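Local coordinates for protein 2''-aminoglycoside nucleotidyltransferase (Klebsiella pneumoniae, PDB 4WQK) that transfers a nucleotide from a nucleoside triphosphate to the 2''-hydroxyl of kanamycin, gentamicin and related aminoglycosides, a magnesium-dependent modification that confers antibiotic resistance, at residues V39-D44 and P146-E151; A128-Y133 and R154-S159; V143-P146 and S152-L155; G28-D33 and G114-R119. All blocks are in the same frame, centred on the assembly; numbering follows the deposited sequence.

Contact 1. Residues V39-D44 and P146-E151; sequences VTRKHD and PTKHIE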
loop_
_atom_site.group_PDB
_atom_site.type_symbol
_atom_site.label_atom_id
_atom_site.label_comp_id
_atom_site.label_asym_id
_atom_site.label_seq_id
_atom_site.Cartn_x
_atom_site.Cartn_y
_atom_site.Cartn_z
ATOM N N VAL A 39 -6.202 -7.716 -12.148
ATOM C CA VAL A 39 -5.150 -6.807 -12.558
ATOM C C VAL A 39 -5.730 -5.786 -13.550
ATOM O O VAL A 39 -6.256 -6.166 -14.616
ATOM C CB VAL A 39 -3.962 -7.567 -13.175
ATOM C CG1 VAL A 39 -2.829 -6.605 -13.448
ATOM C CG2 VAL A 39 -3.490 -8.658 -12.219
ATOM N N THR A 40 -5.655 -4.491 -13.221
ATOM C CA THR A 40 -6.327 -3.466 -14.037
ATOM C C THR A 40 -5.408 -2.571 -14.863
ATOM O O THR A 40 -5.882 -1.827 -15.732
ATOM C CB THR A 40 -7.175 -2.514 -13.161
ATOM O OG1 THR A 40 -6.305 -1.708 -12.351
ATOM C CG2 THR A 40 -8.156 -3.298 -12.288
ATOM N N ARG A 41 -4.113 -2.637 -14.592
ATOM C CA ARG A 41 -3.139 -1.833 -15.322
ATOM C C ARG A 41 -1.732 -2.275 -14.951
ATOM O O ARG A 41 -1.546 -3.122 -14.090
ATOM C CB ARG A 41 -3.317 -0.326 -15.051
ATOM C CG ARG A 41 -2.963 0.159 -13.644
ATOM C CD ARG A 41 -2.949 1.682 -13.627
ATOM N NE ARG A 41 -2.797 2.280 -12.302
ATOM C CZ ARG A 41 -1.632 2.666 -11.786
ATOM N NH1 ARG A 41 -0.512 2.479 -12.467
ATOM N NH2 ARG A 41 -1.583 3.217 -10.579
ATOM N N LYS A 42 -0.754 -1.738 -15.665
ATOM C CA LYS A 42 0.646 -1.968 -15.350
ATOM C C LYS A 42 1.022 -1.033 -14.202
ATOM O O LYS A 42 0.678 0.148 -14.207
ATOM C CB LYS A 42 1.531 -1.728 -16.585
ATOM C CG LYS A 42 3.002 -2.056 -16.374
ATOM C CD LYS A 42 3.220 -3.553 -16.185
ATOM C CE LYS A 42 4.551 -3.850 -15.469
ATOM N NZ LYS A 42 4.609 -5.258 -14.965
ATOM N N HIS A 43 1.738 -1.571 -13.226
ATOM C CA HIS A 43 2.142 -0.822 -12.020
ATOM C C HIS A 43 3.627 -0.501 -12.040
ATOM O O HIS A 43 4.444 -1.373 -12.351
ATOM C CB HIS A 43 1.797 -1.631 -10.774
ATOM C CG HIS A 43 0.342 -1.912 -10.639
ATOM N ND1 HIS A 43 -0.565 -0.934 -10.286
ATOM C CD2 HIS A 43 -0.375 -3.039 -10.862
ATOM C CE1 HIS A 43 -1.780 -1.453 -10.296
ATOM N NE2 HIS A 43 -1.691 -2.728 -10.619
ATOM N N ASP A 44 3.980 0.743 -11.707
ATOM C CA ASP A 44 5.371 1.184 -11.740
ATOM C C ASP A 44 6.204 0.481 -10.670
ATOM O O ASP A 44 7.415 0.305 -10.833
ATOM C CB ASP A 44 5.478 2.704 -11.520
ATOM C CG ASP A 44 5.035 3.526 -12.723
ATOM O OD1 ASP A 44 4.851 2.980 -13.842
ATOM O OD2 ASP A 44 4.894 4.754 -12.529
ATOM N N PRO A 146 -1.423 12.513 -13.786
ATOM C CA PRO A 146 -1.410 11.481 -14.829
ATOM C C PRO A 146 -2.712 10.696 -14.793
ATOM O O PRO A 146 -3.248 10.352 -13.724
ATOM C CB PRO A 146 -0.211 10.611 -14.444
ATOM C CG PRO A 146 0.696 11.565 -13.683
ATOM C CD PRO A 146 -0.246 12.418 -12.905
ATOM N N THR A 147 -3.236 10.439 -15.978
ATOM C CA THR A 147 -4.499 9.735 -16.112
ATOM C C THR A 147 -4.523 8.407 -15.382
ATOM O O THR A 147 -5.560 8.060 -14.830
ATOM C CB THR A 147 -4.812 9.545 -17.602
ATOM O OG1 THR A 147 -4.941 10.828 -18.221
ATOM C CG2 THR A 147 -6.104 8.732 -17.836
ATOM N N LYS A 148 -3.399 7.687 -15.291
ATOM C CA LYS A 148 -3.436 6.411 -14.567
ATOM C C LYS A 148 -3.815 6.621 -13.090
ATOM O O LYS A 148 -4.454 5.753 -12.486
ATOM C CB LYS A 148 -2.103 5.648 -14.658
ATOM C CG LYS A 148 -0.915 6.295 -13.948
ATOM C CD LYS A 148 0.417 5.670 -14.390
ATOM C CE LYS A 148 1.591 6.578 -14.064
ATOM N NZ LYS A 148 2.901 5.954 -14.449
ATOM N N HIS A 149 -3.483 7.776 -12.521
ATOM C CA HIS A 149 -3.801 8.012 -11.116
ATOM C C HIS A 149 -5.220 8.441 -10.956
ATOM O O HIS A 149 -5.894 8.075 -9.980
ATOM C CB HIS A 149 -2.878 9.050 -10.526
ATOM C CG HIS A 149 -1.468 8.590 -10.449
ATOM N ND1 HIS A 149 -1.131 7.298 -10.094
ATOM C CD2 HIS A 149 -0.304 9.234 -10.686
ATOM C CE1 HIS A 149 0.181 7.170 -10.109
ATOM N NE2 HIS A 149 0.707 8.328 -10.475
ATOM N N ILE A 150 -5.681 9.206 -11.929
ATOM C CA ILE A 150 -7.063 9.612 -11.958
ATOM C C ILE A 150 -7.923 8.345 -12.047
ATOM O O ILE A 150 -8.890 8.190 -11.297
ATOM C CB ILE A 150 -7.303 10.554 -13.130
ATOM C CG1 ILE A 150 -6.495 11.839 -12.929
ATOM C CG2 ILE A 150 -8.766 10.947 -13.210
ATOM C CD1 ILE A 150 -7.044 12.701 -11.842
ATOM N N GLU A 151 -7.547 7.418 -12.913
ATOM C CA GLU A 151 -8.350 6.212 -13.084
ATOM C C GLU A 151 -8.315 5.317 -11.851
ATOM O O GLU A 151 -9.355 4.745 -11.481
ATOM C CB GLU A 151 -7.885 5.426 -14.312
ATOM C CG GLU A 151 -8.155 6.178 -15.597
ATOM C CD GLU A 151 -7.692 5.441 -16.848
ATOM O OE1 GLU A 151 -6.864 4.505 -16.727
ATOM O OE2 GLU A 151 -8.157 5.805 -17.955
#
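Asp-44 and Lys-148 form a salt bridge between the two domains of this nucleotidyltransferase fold, joining the loop ahead of strand 46-51 to the first turn of helix 147-160. NZ of Lys-148 donates to OD2 of Asp-44 at 3.0 Å, arriving on the syn side of the carboxylate but 26° out of its plane. OD1 of Asp-44 stands 3.6 Å from the same NZ, which makes the grip one-sided. To get there the lysine carries CG between its backbone N and carbonyl carbon (chi1 67°) and runs extended beyond it, crossing Arg-41 at about a right angle. On the way CD of Lys-148 passes 3.8 Å from NH1 of Arg-41, with the lysine CB and CG over one guanidinium face. ND1 of His-43 lies over the opposite face, leaving the flat group layered between aliphatic chain and imidazole. His-149 adds a looser approach, ND1 to Arg-41 NH2 at 4.1 Å with planes 81° apart. The carboxylate of Asp-44 probably eases the nearness of the two cations. In the second shell, Arg-41 NE bonds to Ser-152 OG, and Asp-33 OD2 steadies His-43 through NE2. Asp-44 directly precedes the magnesium ligand Asp-45. Arg-41 has two conformers; in the one described, its NH1 also makes a weak bond of 3.1 Å to the backbone O of Lys-42.

Contact 2. Residues A128-Y133 and R154-S159; sequences AIIWDY and RLACTS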
loop_
_atom_site.group_PDB
_atom_site.type_symbol
_atom_site.label_atom_id
_atom_site.label_comp_id
_atom_site.label_asym_id
_atom_site.label_seq_id
_atom_site.Cartn_x
_atom_site.Cartn_y
_atom_site.Cartn_z
ATOM N N ALA A 128 -7.601 3.826 3.670
ATOM C CA ALA A 128 -6.182 4.171 3.642
ATOM C C ALA A 128 -5.674 4.454 2.244
ATOM O O ALA A 128 -4.873 5.374 2.039
ATOM C CB ALA A 128 -5.338 3.041 4.299
ATOM N N ILE A 129 -6.124 3.645 1.289
ATOM C CA ILE A 129 -5.744 3.826 -0.111
ATOM C C ILE A 129 -6.190 5.203 -0.599
ATOM O O ILE A 129 -5.415 5.994 -1.192
ATOM C CB ILE A 129 -6.349 2.702 -0.969
ATOM C CG1 ILE A 129 -5.699 1.375 -0.605
ATOM C CG2 ILE A 129 -6.233 2.992 -2.472
ATOM C CD1 ILE A 129 -6.443 0.155 -1.206
ATOM N N ILE A 130 -7.435 5.546 -0.307
ATOM C CA ILE A 130 -8.004 6.806 -0.777
ATOM C C ILE A 130 -7.382 8.001 -0.021
ATOM O O ILE A 130 -7.089 9.039 -0.626
ATOM C CB ILE A 130 -9.531 6.757 -0.617
ATOM C CG1 ILE A 130 -10.078 5.755 -1.621
ATOM C CG2 ILE A 130 -10.168 8.142 -0.829
ATOM C CD1 ILE A 130 -11.491 5.389 -1.388
ATOM N N TRP A 131 -7.144 7.857 1.287
ATOM C CA TRP A 131 -6.489 8.884 2.070
ATOM C C TRP A 131 -5.160 9.335 1.440
ATOM O O TRP A 131 -4.857 10.524 1.423
ATOM C CB TRP A 131 -6.242 8.345 3.477
ATOM C CG TRP A 131 -5.864 9.318 4.544
ATOM C CD1 TRP A 131 -4.604 9.516 5.071
ATOM C CD2 TRP A 131 -6.748 10.161 5.294
ATOM N NE1 TRP A 131 -4.661 10.426 6.099
ATOM C CE2 TRP A 131 -5.957 10.868 6.240
ATOM C CE3 TRP A 131 -8.130 10.421 5.250
ATOM C CZ2 TRP A 131 -6.515 11.770 7.140
ATOM C CZ3 TRP A 131 -8.672 11.311 6.125
ATOM C CH2 TRP A 131 -7.869 11.982 7.083
ATOM N N ASP A 132 -4.370 8.383 0.940
ATOM C CA ASP A 132 -3.093 8.763 0.325
ATOM C C ASP A 132 -3.271 9.600 -0.915
ATOM O O ASP A 132 -2.424 10.447 -1.234
ATOM C CB ASP A 132 -2.266 7.524 -0.024
ATOM C CG ASP A 132 -1.140 7.309 0.959
ATOM O OD1 ASP A 132 -0.929 8.193 1.823
ATOM O OD2 ASP A 132 -0.492 6.249 0.900
ATOM N N TYR A 133 -4.344 9.374 -1.678
ATOM C CA TYR A 133 -4.609 10.250 -2.802
ATOM C C TYR A 133 -4.908 11.686 -2.361
ATOM O O TYR A 133 -4.656 12.627 -3.090
ATOM C CB TYR A 133 -5.787 9.770 -3.659
ATOM C CG TYR A 133 -5.450 8.596 -4.538
ATOM C CD1 TYR A 133 -4.814 8.764 -5.755
ATOM C CD2 TYR A 133 -5.787 7.310 -4.141
ATOM C CE1 TYR A 133 -4.501 7.640 -6.559
ATOM C CE2 TYR A 133 -5.497 6.203 -4.924
ATOM C CZ TYR A 133 -4.856 6.376 -6.120
ATOM O OH TYR A 133 -4.580 5.241 -6.857
ATOM N N ARG A 154 -10.548 6.890 -9.139
ATOM C CA ARG A 154 -11.982 6.739 -9.340
ATOM C C ARG A 154 -12.407 5.296 -9.126
ATOM O O ARG A 154 -13.482 5.075 -8.602
ATOM C CB ARG A 154 -12.437 7.222 -10.712
ATOM C CG ARG A 154 -12.534 8.725 -10.808
ATOM C CD ARG A 154 -13.128 9.043 -12.175
ATOM N NE ARG A 154 -12.664 10.372 -12.635
ATOM C CZ ARG A 154 -13.348 11.519 -12.639
ATOM N NH1 ARG A 154 -14.605 11.567 -12.271
ATOM N NH2 ARG A 154 -12.764 12.619 -13.064
ATOM N N LEU A 155 -11.554 4.339 -9.460
ATOM C CA LEU A 155 -11.854 2.934 -9.176
ATOM C C LEU A 155 -11.965 2.643 -7.676
ATOM O O LEU A 155 -12.911 1.981 -7.233
ATOM C CB LEU A 155 -10.783 2.078 -9.802
ATOM C CG LEU A 155 -10.931 0.582 -9.748
ATOM C CD1 LEU A 155 -12.378 0.194 -10.123
ATOM C CD2 LEU A 155 -9.927 0.033 -10.756
ATOM N N ALA A 156 -11.030 3.128 -6.876
ATOM C CA ALA A 156 -11.113 3.023 -5.423
ATOM C C ALA A 156 -12.380 3.719 -4.901
ATOM O O ALA A 156 -13.088 3.179 -4.050
ATOM C CB ALA A 156 -9.865 3.615 -4.797
ATOM N N CYS A 157 -12.699 4.873 -5.453
ATOM C CA CYS A 157 -13.905 5.532 -4.966
ATOM C C CYS A 157 -15.185 4.813 -5.363
ATOM O O CYS A 157 -16.126 4.781 -4.559
ATOM C CB CYS A 157 -13.992 6.964 -5.453
ATOM S SG CYS A 157 -12.657 8.076 -4.880
ATOM N N THR A 158 -15.246 4.206 -6.553
ATOM C CA THR A 158 -16.409 3.407 -6.921
ATOM C C THR A 158 -16.549 2.217 -5.947
ATOM O O THR A 158 -17.675 1.842 -5.564
ATOM C CB THR A 158 -16.281 2.901 -8.342
ATOM O OG1 THR A 158 -16.266 4.026 -9.223
ATOM C CG2 THR A 158 -17.440 2.026 -8.741
ATOM N N SER A 159 -15.415 1.652 -5.539
ATOM C CA SER A 159 -15.454 0.458 -4.693
ATOM C C SER A 159 -15.881 0.800 -3.260
ATOM O O SER A 159 -16.631 0.031 -2.640
ATOM C CB SER A 159 -14.083 -0.222 -4.700
ATOM O OG SER A 159 -13.690 -0.614 -6.023
#
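Ile-130 meets Ala-156 because its CG1 branch turns anti to the carbonyl carbon (chi1 -69°) and then runs on extended (chi2 168°), pushing CD1 out to the backbone of the facing helix. The contact is an obliquely crossed helix pair in the C-terminal domain, running in roughly opposite directions: the short segments of helices 126-139 and 147-160 are 139° apart in direction, with axes 10.0 Å apart at closest approach. No hydrogen bond links the two; the packing is apolar. CG1 of Ile-130 lies 3.8 Å from CB of Ala-156, while CD1 continues past that methyl to within 3.8 Å of Ala-156 O and 4.3 Å of Cys-157 N. The tip of the isoleucine thus rests on main chain, at a place where the alanine projects no more than a methyl group. Ile-129 supports the same alanine from one residue earlier, CG2 to CB at 4.4 Å. Each isoleucine also faces a third helix: Ile-130 touches Val-165 of helix 162-176, and Ile-129 touches Ala-31 of helix 28-36 in the N-terminal domain. The pair therefore lies inside a buried core that continues across the domain boundary. One turn beyond Leu-155, Ser-159 folds back on its own helix: its OG donates to Leu-155 O at 3.0 Å, while its backbone N reaches that oxygen from the opposite face of the carbonyl plane.

Contact 3. Residues V143-P146 and S152-L155; sequences VDWP and SYRL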
loop_
_atom_site.group_PDB
_atom_site.type_symbol
_atom_site.label_atom_id
_atom_site.label_comp_id
_atom_site.label_asym_id
_atom_site.label_seq_id
_atom_site.Cartn_x
_atom_site.Cartn_y
_atom_site.Cartn_z
ATOM N N VAL A 143 -6.191 18.248 -11.479
ATOM C CA VAL A 143 -6.380 18.467 -12.910
ATOM C C VAL A 143 -5.116 18.111 -13.712
ATOM O O VAL A 143 -5.173 17.862 -14.943
ATOM C CB VAL A 143 -6.801 19.933 -13.192
ATOM C CG1 VAL A 143 -5.612 20.880 -13.054
ATOM C CG2 VAL A 143 -7.455 20.038 -14.563
ATOM N N ASP A 144 -3.978 18.110 -13.025
ATOM C CA ASP A 144 -2.684 17.827 -13.630
ATOM C C ASP A 144 -2.183 16.400 -13.375
ATOM O O ASP A 144 -1.078 16.053 -13.790
ATOM C CB ASP A 144 -1.635 18.820 -13.122
ATOM C CG ASP A 144 -1.901 20.232 -13.581
ATOM O OD1 ASP A 144 -2.442 20.396 -14.705
ATOM O OD2 ASP A 144 -1.558 21.176 -12.824
ATOM N N TRP A 145 -2.967 15.583 -12.673
ATOM C CA TRP A 145 -2.574 14.193 -12.421
ATOM C C TRP A 145 -2.447 13.373 -13.703
ATOM O O TRP A 145 -3.286 13.493 -14.591
ATOM C CB TRP A 145 -3.604 13.466 -11.557
ATOM C CG TRP A 145 -3.636 13.823 -10.114
ATOM C CD1 TRP A 145 -2.924 14.790 -9.489
ATOM C CD2 TRP A 145 -4.454 13.199 -9.122
ATOM N NE1 TRP A 145 -3.251 14.816 -8.142
ATOM C CE2 TRP A 145 -4.190 13.843 -7.902
ATOM C CE3 TRP A 145 -5.397 12.161 -9.157
ATOM C CZ2 TRP A 145 -4.816 13.471 -6.710
ATOM C CZ3 TRP A 145 -6.029 11.793 -7.952
ATOM C CH2 TRP A 145 -5.739 12.455 -6.770
ATOM N N PRO A 146 -1.423 12.513 -13.786
ATOM C CA PRO A 146 -1.410 11.481 -14.829
ATOM C C PRO A 146 -2.712 10.696 -14.793
ATOM O O PRO A 146 -3.248 10.352 -13.724
ATOM C CB PRO A 146 -0.211 10.611 -14.444
ATOM C CG PRO A 146 0.696 11.565 -13.683
ATOM C CD PRO A 146 -0.246 12.418 -12.905
ATOM N N SER A 152 -7.150 5.163 -11.223
ATOM C CA SER A 152 -7.055 4.286 -10.057
ATOM C C SER A 152 -7.845 4.901 -8.897
ATOM O O SER A 152 -8.550 4.187 -8.163
ATOM C CB SER A 152 -5.592 4.035 -9.658
ATOM O OG SER A 152 -4.988 3.005 -10.435
ATOM N N TYR A 153 -7.763 6.230 -8.744
ATOM C CA TYR A 153 -8.560 6.919 -7.730
ATOM C C TYR A 153 -10.045 6.690 -7.916
ATOM O O TYR A 153 -10.739 6.330 -6.950
ATOM C CB TYR A 153 -8.277 8.423 -7.748
ATOM C CG TYR A 153 -9.090 9.244 -6.764
ATOM C CD1 TYR A 153 -8.818 9.195 -5.398
ATOM C CD2 TYR A 153 -10.143 10.041 -7.186
ATOM C CE1 TYR A 153 -9.547 9.938 -4.480
ATOM C CE2 TYR A 153 -10.892 10.786 -6.257
ATOM C CZ TYR A 153 -10.574 10.742 -4.924
ATOM O OH TYR A 153 -11.313 11.486 -4.015
ATOM N N ARG A 154 -10.548 6.890 -9.139
ATOM C CA ARG A 154 -11.982 6.739 -9.340
ATOM C C ARG A 154 -12.407 5.296 -9.126
ATOM O O ARG A 154 -13.482 5.075 -8.602
ATOM C CB ARG A 154 -12.437 7.222 -10.712
ATOM C CG ARG A 154 -12.534 8.725 -10.808
ATOM C CD ARG A 154 -13.128 9.043 -12.175
ATOM N NE ARG A 154 -12.664 10.372 -12.635
ATOM C CZ ARG A 154 -13.348 11.519 -12.639
ATOM N NH1 ARG A 154 -14.605 11.567 -12.271
ATOM N NH2 ARG A 154 -12.764 12.619 -13.064
ATOM N N LEU A 155 -11.554 4.339 -9.460
ATOM C CA LEU A 155 -11.854 2.934 -9.176
ATOM C C LEU A 155 -11.965 2.643 -7.676
ATOM O O LEU A 155 -12.911 1.981 -7.233
ATOM C CB LEU A 155 -10.783 2.078 -9.802
ATOM C CG LEU A 155 -10.931 0.582 -9.748
ATOM C CD1 LEU A 155 -12.378 0.194 -10.123
ATOM C CD2 LEU A 155 -9.927 0.033 -10.756
#
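Trp-145, just after the 3-10 turn that includes Val-143 and Asp-144, sends its indole toward Tyr-153 on the following helix. The approach is T-shaped: the six-membered ring of Trp-145 offers its edge to the tyrosine face, with centroids 5.9 Å apart and planes at 86°. CZ3 of the indole does the touching, 4.1 Å from CB of Tyr-153 and 4.2 Å from its CG, so the meeting is at the root of the phenol ring. The methylene carbon CB lies near the indole plane. Tyr-153 holds CG anti to its backbone N (chi1 178°), a turn that stands the ring across the tryptophan edge. Helices 126-139 and 147-160 form a helical hairpin here, and Trp-145 fills the connection between them. Its NE1 bonds to Val-140 O, which anchors the indole to the connecting loop, while Tyr-136 stacks on it. Tyr-153 continues the aromatic cluster through an edge-to-face pair with Tyr-133. Next in sequence, Pro-146 takes the N-cap position of helix 147-160. Pro-146 O accepts from two backbone donors of the first turn, His-149 N and Ile-150 N.

Contact 4. Residues G28-D33 and G114-R119; sequences GGWAID and GVIAGR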
loop_
_atom_site.group_PDB
_atom_site.type_symbol
_atom_site.label_atom_id
_atom_site.label_comp_id
_atom_site.label_asym_id
_atom_site.label_seq_id
_atom_site.Cartn_x
_atom_site.Cartn_y
_atom_site.Cartn_z
ATOM N N GLY A 28 -1.220 0.903 -2.192
ATOM C CA GLY A 28 -1.209 1.580 -3.466
ATOM C C GLY A 28 -1.959 0.832 -4.565
ATOM O O GLY A 28 -2.970 0.186 -4.317
ATOM N N GLY A 29 -1.465 0.950 -5.793
ATOM C CA GLY A 29 -2.179 0.471 -6.952
ATOM C C GLY A 29 -2.353 -1.036 -6.904
ATOM O O GLY A 29 -3.385 -1.572 -7.304
ATOM N N TRP A 30 -1.341 -1.755 -6.417
ATOM C CA TRP A 30 -1.509 -3.201 -6.287
ATOM C C TRP A 30 -2.567 -3.568 -5.233
ATOM O O TRP A 30 -3.222 -4.592 -5.374
ATOM C CB TRP A 30 -0.167 -3.877 -5.944
ATOM C CG TRP A 30 0.515 -4.427 -7.165
ATOM C CD1 TRP A 30 1.661 -3.971 -7.730
ATOM C CD2 TRP A 30 0.053 -5.505 -7.979
ATOM N NE1 TRP A 30 1.966 -4.733 -8.842
ATOM C CE2 TRP A 30 1.002 -5.691 -9.009
ATOM C CE3 TRP A 30 -1.055 -6.349 -7.918
ATOM C CZ2 TRP A 30 0.852 -6.674 -10.009
ATOM C CZ3 TRP A 30 -1.211 -7.318 -8.898
ATOM C CH2 TRP A 30 -0.257 -7.471 -9.939
ATOM N N ALA A 31 -2.754 -2.720 -4.208
ATOM C CA ALA A 31 -3.788 -3.017 -3.196
ATOM C C ALA A 31 -5.169 -2.895 -3.796
ATOM O O ALA A 31 -6.105 -3.697 -3.477
ATOM C CB ALA A 31 -3.688 -2.101 -2.000
ATOM N N ILE A 32 -5.347 -1.899 -4.675
ATOM C CA ILE A 32 -6.610 -1.753 -5.400
ATOM C C ILE A 32 -6.894 -3.016 -6.241
ATOM O O ILE A 32 -7.982 -3.582 -6.166
ATOM C CB ILE A 32 -6.593 -0.491 -6.304
ATOM C CG1 ILE A 32 -6.419 0.754 -5.415
ATOM C CG2 ILE A 32 -7.850 -0.412 -7.197
ATOM C CD1 ILE A 32 -6.172 2.032 -6.211
ATOM N N ASP A 33 -5.902 -3.466 -7.001
ATOM C CA ASP A 33 -6.094 -4.644 -7.858
ATOM C C ASP A 33 -6.296 -5.890 -7.008
ATOM O O ASP A 33 -7.117 -6.737 -7.386
ATOM C CB ASP A 33 -4.906 -4.824 -8.804
ATOM C CG ASP A 33 -4.945 -3.856 -9.980
ATOM O OD1 ASP A 33 -5.801 -2.909 -10.017
ATOM O OD2 ASP A 33 -4.121 -4.041 -10.909
ATOM N N GLY A 114 -7.667 -9.326 -0.016
ATOM C CA GLY A 114 -7.465 -9.260 -1.454
ATOM C C GLY A 114 -6.964 -10.600 -1.961
ATOM O O GLY A 114 -6.690 -11.519 -1.168
ATOM N N VAL A 115 -6.869 -10.726 -3.279
ATOM C CA VAL A 115 -6.366 -11.946 -3.910
ATOM C C VAL A 115 -5.551 -11.519 -5.098
ATOM O O VAL A 115 -5.988 -10.650 -5.856
ATOM C CB VAL A 115 -7.487 -12.908 -4.395
ATOM C CG1 VAL A 115 -6.884 -14.166 -5.057
ATOM C CG2 VAL A 115 -8.452 -13.300 -3.298
ATOM N N ILE A 116 -4.330 -12.057 -5.208
ATOM C CA ILE A 116 -3.472 -11.829 -6.371
ATOM C C ILE A 116 -3.098 -13.196 -6.965
ATOM O O ILE A 116 -2.385 -13.992 -6.308
ATOM C CB ILE A 116 -2.206 -11.039 -5.987
ATOM C CG1 ILE A 116 -2.569 -9.640 -5.458
ATOM C CG2 ILE A 116 -1.235 -10.973 -7.206
ATOM C CD1 ILE A 116 -1.360 -8.835 -4.945
ATOM N N ALA A 117 -3.577 -13.500 -8.173
ATOM C CA ALA A 117 -3.272 -14.752 -8.851
ATOM C C ALA A 117 -3.526 -15.938 -7.921
ATOM O O ALA A 117 -2.689 -16.837 -7.767
ATOM C CB ALA A 117 -1.838 -14.764 -9.358
ATOM N N GLY A 118 -4.712 -15.912 -7.317
ATOM C CA GLY A 118 -5.196 -17.025 -6.507
ATOM C C GLY A 118 -4.732 -17.050 -5.078
ATOM O O GLY A 118 -5.175 -17.897 -4.320
ATOM N N ARG A 119 -3.859 -16.126 -4.719
ATOM C CA ARG A 119 -3.263 -16.105 -3.380
ATOM C C ARG A 119 -3.966 -15.049 -2.555
ATOM O O ARG A 119 -3.936 -13.860 -2.916
ATOM C CB ARG A 119 -1.777 -15.723 -3.437
ATOM C CG ARG A 119 -1.083 -15.886 -2.074
ATOM C CD ARG A 119 0.182 -15.085 -2.042
ATOM N NE ARG A 119 1.136 -15.545 -1.025
ATOM C CZ ARG A 119 1.038 -15.344 0.280
ATOM N NH1 ARG A 119 0.003 -14.689 0.813
ATOM N NH2 ARG A 119 2.002 -15.813 1.069
HETATM O O HOH W 1 -5.377 -9.238 -8.130
#
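Val-115 reaches the helix through its main chain rather than its side chain: a water donates to Val-115 O at 2.7 Å and, more weakly, to Asp-33 O at 3.1 Å, bridging two carbonyls that could not bond to each other. Val-115 also makes a backbone bond to Ala-34. Ile-116 follows with its side chain turned to the helix and uses both branches on Trp-30. CD1 of Ile-116 lies 3.9 Å from CE3, and CG2 lies 4.0 Å from CZ3 of the indole. With CG1 beside the backbone N (chi1 -63°) and CG2 beside the carbonyl carbon, the two methyls both come to the same side of the indole, near its CE3-CZ3 edge; the side chains cross at about a right angle. From Ile-116 to Arg-119 the chain makes a type I' turn through Ala-117 and Gly-118, both with positive phi, closed by paired backbone bonds between its end residues as in a two-residue beta hairpin. Arg-119 then points to a salt bridge with Asp-18. The small hairpin of strands 114-116 and 119-121, from the C-terminal domain, packs on helix 28-36 of the N-terminal domain. Trp-30 also packs on helix 5-19 and bonds through NE1 to Gln-6, while Ala-31 and Ile-32 face helix 126-139.

Contacts 1, 2 and 3 share helix 147-160: contact 1 uses its start, contact 3 its middle and contact 2 the stretch toward its end. Their centres lie 8 to 13 Å apart, while contact 4 sits about 14 Å from contacts 1 and 2 and 19 Å from contact 3. Along the chain, contact 4 opens first and alternates with contact 1, whose long span encloses the start of contact 2. Contacts 1 and 4 join the N- and C-terminal domains; contacts 2 and 3 lie within the C-terminal one. Helix 28-36 ties the set together, with Ile-32 touching Ser-152, Leu-155 and Ile-129. Kanamycin binds in the cleft between the domains joined in this way.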